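PDB 1UP7: 6-phospho-beta-glucosidase BglT from Thermotoga maritima, which hydrolyses cellobiose 6'-phosphate to glucose 6-phosphate and glucose, using NAD+ and a manganese ion as cofactors. Local coordinates for residues K188-E199 against Q350-I361; A363-T371 against L384-L392. One frame throughout, in Å; residues are numbered along the deposited sequence.

Contact 1 (K188-E199 against Q350-I361); sequences KYYGLNHLSFIE and QGKGDHFALSFI. With G6P (6-O-phosphono-alpha-D-glucopyranose), chain J.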
loop_
_atom_site.group_PDB
_atom_site.type_symbol
_atom_site.label_atom_id
_atom_site.label_comp_id
_atom_site.label_asym_id
_atom_site.label_seq_id
_atom_site.Cartn_x
_atom_site.Cartn_y
_atom_site.Cartn_z
ATOM N N LYS A 188 -3.098 8.165 21.891
ATOM C CA LYS A 188 -3.285 7.399 20.671
ATOM C C LYS A 188 -4.793 7.307 20.459
ATOM O O LYS A 188 -5.510 6.622 21.197
ATOM C CB LYS A 188 -2.615 6.028 20.687
ATOM C CG LYS A 188 -2.795 5.327 19.349
ATOM C CD LYS A 188 -2.059 4.017 19.295
ATOM C CE LYS A 188 -2.552 3.179 18.126
ATOM N NZ LYS A 188 -1.557 2.078 17.862
ATOM N N TYR A 189 -5.244 8.017 19.431
ATOM C CA TYR A 189 -6.645 8.290 19.196
ATOM C C TYR A 189 -6.920 8.153 17.708
ATOM O O TYR A 189 -6.253 8.775 16.903
ATOM C CB TYR A 189 -6.919 9.754 19.590
ATOM C CG TYR A 189 -8.357 10.195 19.419
ATOM C CD1 TYR A 189 -8.936 10.305 18.147
ATOM C CD2 TYR A 189 -9.149 10.448 20.526
ATOM C CE1 TYR A 189 -10.262 10.677 17.978
ATOM C CE2 TYR A 189 -10.457 10.824 20.402
ATOM C CZ TYR A 189 -11.023 10.929 19.130
ATOM O OH TYR A 189 -12.348 11.306 19.038
ATOM N N TYR A 190 -7.934 7.391 17.337
ATOM C CA TYR A 190 -8.252 7.223 15.920
ATOM C C TYR A 190 -9.665 6.712 15.755
ATOM O O TYR A 190 -10.257 6.141 16.666
ATOM C CB TYR A 190 -7.270 6.259 15.227
ATOM C CG TYR A 190 -7.144 4.906 15.924
ATOM C CD1 TYR A 190 -6.340 4.740 17.058
ATOM C CD2 TYR A 190 -7.833 3.805 15.448
ATOM C CE1 TYR A 190 -6.240 3.491 17.678
ATOM C CE2 TYR A 190 -7.735 2.587 16.058
ATOM C CZ TYR A 190 -6.945 2.427 17.172
ATOM O OH TYR A 190 -6.884 1.193 17.766
ATOM N N GLY A 191 -10.170 6.892 14.556
ATOM C CA GLY A 191 -11.463 6.391 14.160
ATOM C C GLY A 191 -12.099 7.432 13.266
ATOM O O GLY A 191 -11.445 8.255 12.620
ATOM N N LEU A 192 -13.410 7.367 13.218
ATOM C CA LEU A 192 -14.174 8.329 12.478
ATOM C C LEU A 192 -14.822 9.229 13.526
ATOM O O LEU A 192 -14.989 8.854 14.674
ATOM C CB LEU A 192 -15.232 7.597 11.664
ATOM C CG LEU A 192 -14.933 7.231 10.203
ATOM C CD1 LEU A 192 -13.468 7.061 9.810
ATOM C CD2 LEU A 192 -15.792 6.069 9.750
ATOM N N ASN A 193 -15.149 10.433 13.118
ATOM C CA ASN A 193 -16.015 11.303 13.897
ATOM C C ASN A 193 -17.247 10.571 14.445
ATOM O O ASN A 193 -17.979 9.938 13.695
ATOM C CB ASN A 193 -16.413 12.477 13.001
ATOM C CG ASN A 193 -17.174 13.565 13.738
ATOM O OD1 ASN A 193 -18.219 13.992 13.270
ATOM N ND2 ASN A 193 -16.655 14.021 14.879
ATOM N N HIS A 194 -17.464 10.628 15.755
ATOM C CA HIS A 194 -18.504 9.817 16.412
ATOM C C HIS A 194 -18.320 8.324 16.339
ATOM O O HIS A 194 -19.288 7.589 16.546
ATOM C CB HIS A 194 -19.892 10.161 15.855
ATOM C CG HIS A 194 -20.244 11.590 16.065
ATOM N ND1 HIS A 194 -20.666 12.418 15.050
ATOM C CD2 HIS A 194 -20.126 12.369 17.167
ATOM C CE1 HIS A 194 -20.849 13.634 15.533
ATOM N NE2 HIS A 194 -20.518 13.631 16.814
ATOM N N LEU A 195 -17.090 7.883 16.083
ATOM C CA LEU A 195 -16.771 6.475 15.905
ATOM C C LEU A 195 -15.267 6.324 16.125
ATOM O O LEU A 195 -14.513 5.914 15.243
ATOM C CB LEU A 195 -17.171 6.049 14.506
ATOM C CG LEU A 195 -17.360 4.556 14.272
ATOM C CD1 LEU A 195 -18.738 4.096 14.672
ATOM C CD2 LEU A 195 -17.072 4.218 12.842
ATOM N N SER A 196 -14.840 6.718 17.314
ATOM C CA SER A 196 -13.438 6.869 17.611
ATOM C C SER A 196 -13.077 6.089 18.864
ATOM O O SER A 196 -13.961 5.731 19.664
ATOM C CB SER A 196 -13.108 8.361 17.781
ATOM O OG SER A 196 -13.812 8.918 18.898
ATOM N N PHE A 197 -11.773 5.837 19.001
ATOM C CA PHE A 197 -11.248 4.886 19.962
ATOM C C PHE A 197 -9.972 5.470 20.545
ATOM O O PHE A 197 -9.180 6.085 19.835
ATOM C CB PHE A 197 -11.009 3.535 19.277
ATOM C CG PHE A 197 -12.236 2.989 18.592
ATOM C CD1 PHE A 197 -12.573 3.403 17.289
ATOM C CD2 PHE A 197 -13.079 2.105 19.262
ATOM C CE1 PHE A 197 -13.710 2.937 16.663
ATOM C CE2 PHE A 197 -14.204 1.609 18.648
ATOM C CZ PHE A 197 -14.533 2.020 17.341
ATOM N N ILE A 198 -9.771 5.292 21.840
ATOM C CA ILE A 198 -8.521 5.680 22.461
ATOM C C ILE A 198 -7.844 4.417 22.944
ATOM O O ILE A 198 -8.439 3.619 23.688
ATOM C CB ILE A 198 -8.757 6.709 23.625
ATOM C CG1 ILE A 198 -9.372 7.992 23.083
ATOM C CG2 ILE A 198 -7.443 7.020 24.389
ATOM C CD1 ILE A 198 -9.943 8.933 24.147
ATOM N N GLU A 199 -6.599 4.256 22.520
ATOM C CA GLU A 199 -5.827 3.065 22.818
ATOM C C GLU A 199 -4.819 3.334 23.926
ATOM O O GLU A 199 -4.550 2.447 24.749
ATOM C CB GLU A 199 -5.137 2.583 21.534
ATOM C CG GLU A 199 -4.652 1.142 21.546
ATOM C CD GLU A 199 -4.388 0.607 20.143
ATOM O OE1 GLU A 199 -4.895 1.163 19.148
ATOM O OE2 GLU A 199 -3.664 -0.383 20.026
ATOM N N GLN A 350 1.072 6.880 14.468
ATOM C CA GLN A 350 0.535 6.255 15.678
ATOM C C GLN A 350 0.669 4.724 15.722
ATOM O O GLN A 350 0.309 4.105 16.741
ATOM C CB GLN A 350 -0.952 6.607 15.902
ATOM C CG GLN A 350 -1.319 8.070 15.807
ATOM C CD GLN A 350 -2.681 8.340 16.422
ATOM O OE1 GLN A 350 -2.774 8.590 17.620
ATOM N NE2 GLN A 350 -3.746 8.281 15.605
ATOM N N GLY A 351 1.158 4.116 14.647
ATOM C CA GLY A 351 1.298 2.669 14.596
ATOM C C GLY A 351 0.019 2.039 14.076
ATOM O O GLY A 351 -0.674 2.648 13.283
ATOM N N LYS A 352 -0.308 0.841 14.548
ATOM C CA LYS A 352 -1.393 0.050 13.999
ATOM C C LYS A 352 -2.680 0.294 14.775
ATOM O O LYS A 352 -2.641 0.492 15.995
ATOM C CB LYS A 352 -1.063 -1.451 14.090
ATOM C CG LYS A 352 0.092 -1.937 13.183
ATOM C CD LYS A 352 0.577 -3.352 13.608
ATOM C CE LYS A 352 1.434 -3.998 12.489
ATOM N NZ LYS A 352 2.750 -4.563 12.957
ATOM N N GLY A 353 -3.805 0.265 14.065
ATOM C CA GLY A 353 -5.110 0.290 14.688
ATOM C C GLY A 353 -5.582 -1.120 15.056
ATOM O O GLY A 353 -5.269 -2.106 14.371
ATOM N N ASP A 354 -6.340 -1.192 16.150
ATOM C CA ASP A 354 -6.913 -2.413 16.697
ATOM C C ASP A 354 -8.010 -2.966 15.746
ATOM O O ASP A 354 -8.840 -2.197 15.248
ATOM C CB ASP A 354 -7.489 -2.045 18.088
ATOM C CG ASP A 354 -8.073 -3.232 18.847
ATOM O OD1 ASP A 354 -9.146 -3.712 18.444
ATOM O OD2 ASP A 354 -7.545 -3.746 19.854
ATOM N N HIS A 355 -8.033 -4.283 15.513
ATOM C CA HIS A 355 -8.985 -4.891 14.567
ATOM C C HIS A 355 -10.420 -4.577 14.937
ATOM O O HIS A 355 -11.257 -4.405 14.060
ATOM C CB HIS A 355 -8.806 -6.412 14.455
ATOM C CG HIS A 355 -7.439 -6.822 13.998
ATOM N ND1 HIS A 355 -6.716 -7.826 14.610
ATOM C CD2 HIS A 355 -6.661 -6.357 12.993
ATOM C CE1 HIS A 355 -5.548 -7.950 14.010
ATOM N NE2 HIS A 355 -5.495 -7.081 13.018
ATOM N N PHE A 356 -10.699 -4.487 16.237
ATOM C CA PHE A 356 -12.052 -4.202 16.738
ATOM C C PHE A 356 -12.475 -2.825 16.266
ATOM O O PHE A 356 -13.576 -2.630 15.754
ATOM C CB PHE A 356 -12.084 -4.218 18.271
ATOM C CG PHE A 356 -13.449 -3.998 18.873
ATOM C CD1 PHE A 356 -14.311 -5.071 19.098
ATOM C CD2 PHE A 356 -13.878 -2.713 19.230
ATOM C CE1 PHE A 356 -15.560 -4.878 19.685
ATOM C CE2 PHE A 356 -15.132 -2.513 19.798
ATOM C CZ PHE A 356 -15.979 -3.609 20.032
ATOM N N ALA A 357 -11.596 -1.858 16.443
ATOM C CA ALA A 357 -11.834 -0.522 15.894
ATOM C C ALA A 357 -11.951 -0.518 14.348
ATOM O O ALA A 357 -12.822 0.151 13.794
ATOM C CB ALA A 357 -10.774 0.460 16.361
ATOM N N LEU A 358 -11.080 -1.251 13.662
ATOM C CA LEU A 358 -11.126 -1.295 12.193
ATOM C C LEU A 358 -12.461 -1.884 11.675
ATOM O O LEU A 358 -12.961 -1.436 10.657
ATOM C CB LEU A 358 -9.925 -2.053 11.630
ATOM C CG LEU A 358 -8.729 -1.164 11.267
ATOM C CD1 LEU A 358 -8.315 -0.225 12.401
ATOM C CD2 LEU A 358 -7.531 -1.978 10.758
ATOM N N SER A 359 -13.050 -2.852 12.385
ATOM C CA SER A 359 -14.301 -3.433 11.930
ATOM C C SER A 359 -15.338 -2.327 11.757
ATOM O O SER A 359 -16.065 -2.304 10.742
ATOM C CB SER A 359 -14.833 -4.502 12.873
ATOM O OG SER A 359 -15.171 -3.961 14.151
ATOM N N PHE A 360 -15.398 -1.398 12.712
ATOM C CA PHE A 360 -16.327 -0.272 12.560
ATOM C C PHE A 360 -15.858 0.764 11.538
ATOM O O PHE A 360 -16.642 1.177 10.705
ATOM C CB PHE A 360 -16.626 0.420 13.892
ATOM C CG PHE A 360 -17.274 -0.488 14.905
ATOM C CD1 PHE A 360 -18.642 -0.768 14.835
ATOM C CD2 PHE A 360 -16.516 -1.061 15.914
ATOM C CE1 PHE A 360 -19.237 -1.611 15.764
ATOM C CE2 PHE A 360 -17.104 -1.894 16.851
ATOM C CZ PHE A 360 -18.458 -2.176 16.766
ATOM N N ILE A 361 -14.591 1.172 11.597
ATOM C CA ILE A 361 -14.118 2.230 10.735
ATOM C C ILE A 361 -14.286 1.886 9.248
ATOM O O ILE A 361 -14.768 2.729 8.464
ATOM C CB ILE A 361 -12.645 2.584 11.044
ATOM C CG1 ILE A 361 -12.474 3.081 12.511
ATOM C CG2 ILE A 361 -12.096 3.560 9.995
ATOM C CD1 ILE A 361 -11.009 3.161 12.958
HETATM C C1 G6P J . -22.159 15.925 21.333
HETATM C C2 G6P J . -21.607 15.611 19.915
HETATM C C3 G6P J . -22.052 16.695 18.935
HETATM C C4 G6P J . -23.572 16.677 18.900
HETATM C C5 G6P J . -24.090 17.050 20.302
HETATM C C6 G6P J . -25.611 17.002 20.339
HETATM O O1 G6P J . -21.849 14.931 22.328
HETATM O O2 G6P J . -20.184 15.513 19.865
HETATM O O3 G6P J . -21.487 16.535 17.629
HETATM O O4 G6P J . -24.064 17.527 17.863
HETATM O O5 G6P J . -23.589 16.141 21.316
HETATM O O6 G6P J . -26.131 17.953 21.254
HETATM P P G6P J . -27.618 18.544 21.072
HETATM O O1P G6P J . -27.750 19.656 22.086
HETATM O O2P G6P J . -28.742 17.549 21.318
HETATM O O3P G6P J . -27.710 19.088 19.674
HETATM O O HOH W 1 -3.369 -1.530 17.818
#
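F197 and A357 mark where strand 195-199 runs antiparallel to helix 355-361, the short axes 9.0 Å apart at 168°. Ahead of the helix, Q350-D354 passes as a loop beside strand 188-190. A type II turn from L192 to L195 joins the two strands, and H194 on it hydrogen-bonds through NE2 to O3 of glucose 6-phosphate.

The loop is gripped mainly by polar side chains. Q350 reads the backbone of Y189 with both ends of its amide: OE1 accepts from Y189 N, and NE2 donates almost straight to Y189 O (2.9 Å), although the donor stands above that carbonyl plane. K188, extended with CG anti to its N (chi1 -177°), carries NZ between two carbonyls, K352 O at 2.7 Å and Q350 O at 3.0 Å. Y190 OH accepts from D354 N along a nearly straight line (2.9 Å, 173°). D354 in turn caps the helix, OD1 taking F356 N on its anti side, while its OD2 is salt-bridged to K385 of the second subunit.

Farther along, the contact turns apolar. A357 CB sits over one face of the F197 ring, 3.7 Å from its centroid, a CH-pi contact; F360 CD2 approaches F197 CZ obliquely. I361 CD1 meets the edge of the Y190 ring and comes within 3.5 Å of G191 CA, where a side chain would clash with L195 O.

The chemistry thus divides: hydrogen bonds fix the loop and helix start, while hydrocarbon seats the helix on the hairpin. Because this hairpin's turn bears H194, a manganese ligand, the contact connects the metal and sugar site to a helix N terminus at the subunit interface.

Contact 2 (A363-T371 against L384-L392); sequences AVKMYERLT and LKALLSHPL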
loop_
_atom_site.group_PDB
_atom_site.type_symbol
_atom_site.label_atom_id
_atom_site.label_comp_id
_atom_site.label_asym_id
_atom_site.label_seq_id
_atom_site.Cartn_x
_atom_site.Cartn_y
_atom_site.Cartn_z
ATOM N N ALA A 363 -16.352 -0.339 7.814
ATOM C CA ALA A 363 -17.755 -0.470 7.395
ATOM C C ALA A 363 -18.420 0.905 7.217
ATOM O O ALA A 363 -19.112 1.182 6.227
ATOM C CB ALA A 363 -18.588 -1.354 8.425
ATOM N N VAL A 364 -18.186 1.785 8.176
ATOM C CA VAL A 364 -18.782 3.097 8.075
ATOM C C VAL A 364 -18.118 3.933 6.984
ATOM O O VAL A 364 -18.801 4.697 6.289
ATOM C CB VAL A 364 -18.776 3.792 9.438
ATOM C CG1 VAL A 364 -19.238 5.240 9.317
ATOM C CG2 VAL A 364 -19.693 2.991 10.400
ATOM N N LYS A 365 -16.807 3.778 6.787
ATOM C CA LYS A 365 -16.154 4.497 5.692
ATOM C C LYS A 365 -16.731 4.079 4.316
ATOM O O LYS A 365 -16.909 4.937 3.404
ATOM C CB LYS A 365 -14.629 4.355 5.757
ATOM C CG LYS A 365 -13.839 5.015 4.613
ATOM C CD LYS A 365 -13.937 6.577 4.566
ATOM C CE LYS A 365 -13.458 7.211 5.894
ATOM N NZ LYS A 365 -13.877 8.635 6.130
ATOM N N MET A 366 -17.014 2.781 4.150
ATOM C CA MET A 366 -17.573 2.305 2.878
ATOM C C MET A 366 -18.965 2.918 2.703
ATOM O O MET A 366 -19.343 3.361 1.642
ATOM C CB MET A 366 -17.606 0.768 2.835
ATOM C CG MET A 366 -16.223 0.111 2.860
ATOM S SD MET A 366 -15.225 0.613 1.412
ATOM C CE MET A 366 -14.266 1.984 2.068
ATOM N N TYR A 367 -19.714 2.932 3.780
ATOM C CA TYR A 367 -21.015 3.514 3.774
ATOM C C TYR A 367 -20.919 5.014 3.396
ATOM O O TYR A 367 -21.726 5.496 2.601
ATOM C CB TYR A 367 -21.681 3.331 5.151
ATOM C CG TYR A 367 -22.539 4.512 5.467
ATOM C CD1 TYR A 367 -23.826 4.580 4.959
ATOM C CD2 TYR A 367 -22.032 5.616 6.199
ATOM C CE1 TYR A 367 -24.622 5.652 5.211
ATOM C CE2 TYR A 367 -22.828 6.751 6.436
ATOM C CZ TYR A 367 -24.131 6.755 5.918
ATOM O OH TYR A 367 -25.002 7.821 6.091
ATOM N N GLU A 368 -19.942 5.732 3.958
ATOM C CA GLU A 368 -19.753 7.148 3.670
ATOM C C GLU A 368 -19.559 7.415 2.186
ATOM O O GLU A 368 -20.172 8.341 1.634
ATOM C CB GLU A 368 -18.570 7.740 4.448
ATOM C CG GLU A 368 -18.817 8.038 5.930
ATOM C CD GLU A 368 -17.584 8.658 6.583
ATOM O OE1 GLU A 368 -16.459 8.517 6.016
ATOM O OE2 GLU A 368 -17.719 9.285 7.665
ATOM N N ARG A 369 -18.689 6.631 1.547
ATOM C CA ARG A 369 -18.370 6.846 0.139
ATOM C C ARG A 369 -19.537 6.426 -0.750
ATOM O O ARG A 369 -19.777 7.068 -1.786
ATOM C CB ARG A 369 -17.025 6.216 -0.317
ATOM C CG ARG A 369 -15.913 6.242 0.728
ATOM C CD ARG A 369 -14.608 6.941 0.408
ATOM N NE ARG A 369 -13.537 5.974 0.352
ATOM C CZ ARG A 369 -12.244 6.153 0.670
ATOM N NH1 ARG A 369 -11.779 7.277 1.160
ATOM N NH2 ARG A 369 -11.424 5.128 0.512
ATOM N N LEU A 370 -20.272 5.385 -0.356
ATOM C CA LEU A 370 -21.447 4.985 -1.122
ATOM C C LEU A 370 -22.506 6.101 -1.063
ATOM O O LEU A 370 -23.197 6.373 -2.058
ATOM C CB LEU A 370 -22.050 3.677 -0.586
ATOM C CG LEU A 370 -21.325 2.371 -0.971
ATOM C CD1 LEU A 370 -21.847 1.197 -0.127
ATOM C CD2 LEU A 370 -21.427 2.089 -2.498
ATOM N N THR A 371 -22.644 6.735 0.100
ATOM C CA THR A 371 -23.575 7.837 0.220
ATOM C C THR A 371 -23.174 9.016 -0.690
ATOM O O THR A 371 -24.016 9.580 -1.397
ATOM C CB THR A 371 -23.708 8.260 1.690
ATOM O OG1 THR A 371 -24.265 7.167 2.452
ATOM C CG2 THR A 371 -24.737 9.367 1.830
ATOM N N LEU A 384 -30.142 3.657 -2.139
ATOM C CA LEU A 384 -30.598 2.385 -1.556
ATOM C C LEU A 384 -29.399 1.508 -1.160
ATOM O O LEU A 384 -29.355 0.967 -0.076
ATOM C CB LEU A 384 -31.420 1.628 -2.590
ATOM C CG LEU A 384 -32.822 1.110 -2.339
ATOM C CD1 LEU A 384 -33.667 1.958 -1.345
ATOM C CD2 LEU A 384 -33.517 0.951 -3.717
ATOM N N LYS A 385 -28.433 1.400 -2.062
ATOM C CA LYS A 385 -27.219 0.674 -1.832
ATOM C C LYS A 385 -26.431 1.253 -0.654
ATOM O O LYS A 385 -25.955 0.477 0.188
ATOM C CB LYS A 385 -26.366 0.651 -3.104
ATOM C CG LYS A 385 -25.099 -0.170 -3.073
ATOM C CD LYS A 385 -24.406 0.054 -4.422
ATOM C CE LYS A 385 -23.121 -0.739 -4.474
ATOM N NZ LYS A 385 -22.437 -0.673 -5.755
ATOM N N ALA A 386 -26.314 2.581 -0.567
ATOM C CA ALA A 386 -25.638 3.197 0.590
ATOM C C ALA A 386 -26.368 2.879 1.890
ATOM O O ALA A 386 -25.760 2.471 2.892
ATOM C CB ALA A 386 -25.497 4.689 0.430
ATOM N N LEU A 387 -27.687 3.026 1.858
ATOM C CA LEU A 387 -28.511 2.821 3.026
ATOM C C LEU A 387 -28.393 1.388 3.558
ATOM O O LEU A 387 -28.247 1.171 4.781
ATOM C CB LEU A 387 -29.939 3.199 2.663
ATOM C CG LEU A 387 -30.966 3.607 3.697
ATOM C CD1 LEU A 387 -30.467 4.620 4.782
ATOM C CD2 LEU A 387 -32.201 4.137 2.943
ATOM N N LEU A 388 -28.412 0.406 2.648
ATOM C CA LEU A 388 -28.211 -1.002 3.037
ATOM C C LEU A 388 -26.841 -1.323 3.590
ATOM O O LEU A 388 -26.700 -2.320 4.310
ATOM C CB LEU A 388 -28.432 -1.908 1.847
ATOM C CG LEU A 388 -29.847 -2.107 1.331
ATOM C CD1 LEU A 388 -29.734 -2.894 0.051
ATOM C CD2 LEU A 388 -30.689 -2.843 2.401
ATOM N N SER A 389 -25.831 -0.527 3.243
ATOM C CA SER A 389 -24.459 -0.799 3.690
ATOM C C SER A 389 -24.181 -0.380 5.141
ATOM O O SER A 389 -23.203 -0.809 5.739
ATOM C CB SER A 389 -23.425 -0.123 2.762
ATOM O OG SER A 389 -23.417 1.304 2.934
ATOM N N HIS A 390 -25.015 0.478 5.703
ATOM C CA HIS A 390 -24.715 1.029 7.018
ATOM C C HIS A 390 -25.020 -0.031 8.075
ATOM O O HIS A 390 -26.121 -0.605 8.045
ATOM C CB HIS A 390 -25.541 2.283 7.316
ATOM C CG HIS A 390 -25.053 3.020 8.518
ATOM N ND1 HIS A 390 -25.139 2.498 9.795
ATOM C CD2 HIS A 390 -24.406 4.207 8.635
ATOM C CE1 HIS A 390 -24.567 3.334 10.644
ATOM N NE2 HIS A 390 -24.135 4.389 9.968
ATOM N N PRO A 391 -24.090 -0.281 9.011
ATOM C CA PRO A 391 -24.337 -1.282 10.060
ATOM C C PRO A 391 -25.667 -1.072 10.764
ATOM O O PRO A 391 -26.202 -2.021 11.293
ATOM C CB PRO A 391 -23.169 -1.081 11.043
ATOM C CG PRO A 391 -22.026 -0.519 10.175
ATOM C CD PRO A 391 -22.736 0.336 9.124
ATOM N N LEU A 392 -26.188 0.158 10.773
ATOM C CA LEU A 392 -27.438 0.477 11.474
ATOM C C LEU A 392 -28.571 0.807 10.502
ATOM O O LEU A 392 -29.636 1.289 10.919
ATOM C CB LEU A 392 -27.245 1.635 12.461
ATOM C CG LEU A 392 -26.263 1.416 13.638
ATOM C CD1 LEU A 392 -25.906 2.761 14.294
ATOM C CD2 LEU A 392 -26.854 0.482 14.669
#
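A363 CB meets P391 CG at 3.9 Å, and V364 adds CG2 to the same proline carbon, so the start of A363-T371 rests against the loop that leaves the second helix. One turn on, Y367 carries the aromatic part of the contact. H390 turns the edge of its imidazole toward the tyrosine face in a T-shaped pair, planes 78° apart, with CD2 poised 3.4 Å above the ring centre. The imidazole is itself held by ND1, which accepts from L392 N in the ring plane (2.7 Å). Along the tyrosine's edge lie A386 O and S389 OG, and that serine also donates to A386 O, giving the carbonyl a second bond beside the one from S389 N. Were Y367 an alanine, the H390 edge would probably lose the aromatic face it points at, and a gap would be likely to open between the helices.

L370 follows, its branches divided: CD1 lies against S389 OG at 3.4 Å, whereas CD2 packs on K385 CE, the two side chains meeting at about a right angle; K385 NZ pairs with D354 of the second subunit. L370 CB also meets A386 CB at 3.7 Å, where the small residue lets the helices come close. T371 completes the face: with OG1 anti to its carbonyl carbon (chi1 -63°), the hydroxyl turns back to Y367 O while touching A386 CB.

F112 of helix 109-131 packs on Y367, T371 and A386. With short axes 8.3 Å apart and crossing at -165°, the pair forms an antiparallel helical hairpin in the C-terminal domain of this family 4 glycosidase.

Followed from the N terminus, the chain first makes the hairpin of K188-E199, then travels 150 residues before Q350-I361 returns to it, so contact 1 closes a long loop that includes the active-site tyrosine Y243. Contact 2 comes next in series, neither nested nor crossed: helix 355-376 runs on from the first contact into the second, and 12 mostly helical residues later the chain folds back along it. The contacts also touch directly, L192 CD2 lying 3.6 Å from V364 CG1. One helix therefore ties the metal-site hairpin to helix 380-389, and both contacts reach the second subunit, contact 1 of one chain facing contact 2 of the other.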